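Local coordinates for 2-C-methyl-D-erythritol 2,4-cyclodiphosphate synthase (Francisella tularensis subsp. tularensis, PDB 3RE3), which probably catalyses the cyclisation of 4-diphosphocytidyl-2-C-methyl-D-erythritol 2-phosphate to 2-C-methyl-D-erythritol 2,4-cyclodiphosphate, with release of CMP, in the non-mevalonate route to isoprenoids, at residues 81-86 with 120-125. Residues are numbered along the deposited sequence; the frame is centred on the assembly and turned at random. Where two conformers were deposited one is given.
Sequences FFLAEI and ACLANI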
loop_
_atom_site.group_PDB
_atom_site.type_symbol
_atom_site.label_atom_id
_atom_site.label_comp_id
_atom_site.label_asym_id
_atom_site.label_seq_id
_atom_site.Cartn_x
_atom_site.Cartn_y
_atom_site.Cartn_z
ATOM N N PHE A 81 -3.022 4.409 24.215
ATOM C CA PHE A 81 -1.816 4.539 25.018
ATOM C C PHE A 81 -0.578 4.468 24.138
ATOM O O PHE A 81 0.278 5.353 24.177
ATOM C CB PHE A 81 -1.759 3.430 26.072
ATOM C CG PHE A 81 -0.395 3.235 26.677
ATOM C CD1 PHE A 81 -0.036 3.909 27.831
ATOM C CD2 PHE A 81 0.524 2.373 26.095
ATOM C CE1 PHE A 81 1.215 3.735 28.390
ATOM C CE2 PHE A 81 1.778 2.195 26.649
ATOM C CZ PHE A 81 2.123 2.877 27.797
ATOM N N PHE A 82 -0.494 3.402 23.349
ATOM C CA PHE A 82 0.645 3.180 22.470
ATOM C C PHE A 82 0.839 4.363 21.543
ATOM O O PHE A 82 1.950 4.852 21.351
ATOM C CB PHE A 82 0.447 1.907 21.660
ATOM C CG PHE A 82 0.355 0.687 22.506
ATOM C CD1 PHE A 82 1.494 -0.015 22.848
ATOM C CD2 PHE A 82 -0.869 0.254 22.995
ATOM C CE1 PHE A 82 1.415 -1.146 23.644
ATOM C CE2 PHE A 82 -0.955 -0.877 23.792
ATOM C CZ PHE A 82 0.189 -1.575 24.117
ATOM N N LEU A 83 -0.265 4.827 20.984
ATOM C CA LEU A 83 -0.247 5.988 20.124
ATOM C C LEU A 83 0.354 7.186 20.866
ATOM O O LEU A 83 1.075 8.002 20.286
ATOM C CB LEU A 83 -1.656 6.301 19.650
ATOM C CG LEU A 83 -1.652 7.279 18.504
ATOM C CD1 LEU A 83 -0.702 6.774 17.436
ATOM C CD2 LEU A 83 -3.055 7.435 17.964
ATOM N N ALA A 84 0.075 7.278 22.162
ATOM C CA ALA A 84 0.611 8.372 22.946
ATOM C C ALA A 84 2.107 8.182 23.192
ATOM O O ALA A 84 2.861 9.150 23.261
ATOM C CB ALA A 84 -0.152 8.527 24.246
ATOM N N GLU A 85 2.557 6.941 23.309
ATOM C CA GLU A 85 3.989 6.729 23.443
ATOM C C GLU A 85 4.699 7.036 22.134
ATOM O O GLU A 85 5.773 7.618 22.132
ATOM C CB GLU A 85 4.305 5.318 23.929
ATOM C CG GLU A 85 4.651 5.256 25.409
ATOM C CD GLU A 85 3.661 6.016 26.281
ATOM O OE1 GLU A 85 4.112 6.709 27.220
ATOM O OE2 GLU A 85 2.437 5.922 26.035
ATOM N N ILE A 86 4.089 6.656 21.019
ATOM C CA ILE A 86 4.639 6.982 19.710
ATOM C C ILE A 86 4.709 8.505 19.504
ATOM O O ILE A 86 5.631 9.014 18.864
ATOM C CB ILE A 86 3.864 6.265 18.566
ATOM C CG1 ILE A 86 4.449 4.876 18.340
ATOM C CG2 ILE A 86 3.938 7.039 17.266
ATOM C CD1 ILE A 86 4.275 3.951 19.524
ATOM N N ALA A 120 -11.097 12.658 15.098
ATOM C CA ALA A 120 -11.037 13.600 16.204
ATOM C C ALA A 120 -10.220 12.996 17.335
ATOM O O ALA A 120 -9.349 13.643 17.927
ATOM C CB ALA A 120 -12.434 13.936 16.684
ATOM N N CYS A 121 -10.515 11.742 17.614
ATOM C CA CYS A 121 -9.826 10.987 18.641
ATOM C C CYS A 121 -8.319 10.983 18.418
ATOM O O CYS A 121 -7.557 11.274 19.327
ATOM C CB CYS A 121 -10.355 9.545 18.664
ATOM S SG CYS A 121 -9.413 8.411 19.678
ATOM N N LEU A 122 -7.891 10.640 17.210
ATOM C CA LEU A 122 -6.471 10.493 16.952
ATOM C C LEU A 122 -5.777 11.844 16.761
ATOM O O LEU A 122 -4.654 12.037 17.217
ATOM C CB LEU A 122 -6.225 9.587 15.748
ATOM C CG LEU A 122 -7.017 8.281 15.607
ATOM C CD1 LEU A 122 -6.783 7.716 14.217
ATOM C CD2 LEU A 122 -6.676 7.250 16.670
ATOM N N ALA A 123 -6.435 12.770 16.079
ATOM C CA ALA A 123 -5.877 14.105 15.929
ATOM C C ALA A 123 -5.583 14.689 17.307
ATOM O O ALA A 123 -4.607 15.416 17.492
ATOM C CB ALA A 123 -6.834 15.017 15.171
ATOM N N ASN A 124 -6.456 14.385 18.261
ATOM C CA ASN A 124 -6.308 14.898 19.605
ATOM C C ASN A 124 -5.069 14.331 20.263
ATOM O O ASN A 124 -4.227 15.068 20.754
ATOM C CB ASN A 124 -7.546 14.592 20.444
ATOM C CG ASN A 124 -7.512 15.270 21.798
ATOM O OD1 ASN A 124 -7.747 16.465 21.907
ATOM N ND2 ASN A 124 -7.212 14.508 22.834
ATOM N N ILE A 125 -4.958 13.011 20.266
ATOM C CA ILE A 125 -3.828 12.354 20.925
ATOM C C ILE A 125 -2.521 12.813 20.289
ATOM O O ILE A 125 -1.516 13.010 20.966
ATOM C CB ILE A 125 -3.890 10.826 20.824
ATOM C CG1 ILE A 125 -5.080 10.290 21.612
ATOM C CG2 ILE A 125 -2.591 10.211 21.337
ATOM C CD1 ILE A 125 -5.787 9.156 20.916
#
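Helices 79-92 and 115-126 come nearest at A84 and I125, whose CA atoms are 6.3 Å apart; the two run in broadly the same direction, the axes of their short segments 10.4 Å apart at closest and inclined by 37°. The gamma-methyl of I125 is set over the backbone of A84, I125 CG2 standing 4.0 Å from A84 CA and 4.2 Å from A84 CB. With CG2 anti to the backbone N, it is this branch of I125 that leads into the contact. I125 CG2 also lies 4.2 Å from L83 CG, the branch point of the leucine. The chain, of the YgbB family, is an alpha-beta half sandwich in which helices lie against a four-stranded mixed sheet, and strand 96-105 of that sheet comes between the two helices in the chain. Deeper in, two leucines cross at about a right angle and touch by single methyls, L83 CD2 lying 3.8 Å from L122 CD2. L83 reaches over with CG anti to its own nitrogen (chi1 -166°), and it also rests on L50 and C51 of helix 45-57. L122 touches I47 of that third helix and I133 of strand 133-138, which carries the apolar layer down to the sheet; I125 also touches K80, just before 81-86 on helix 79-92.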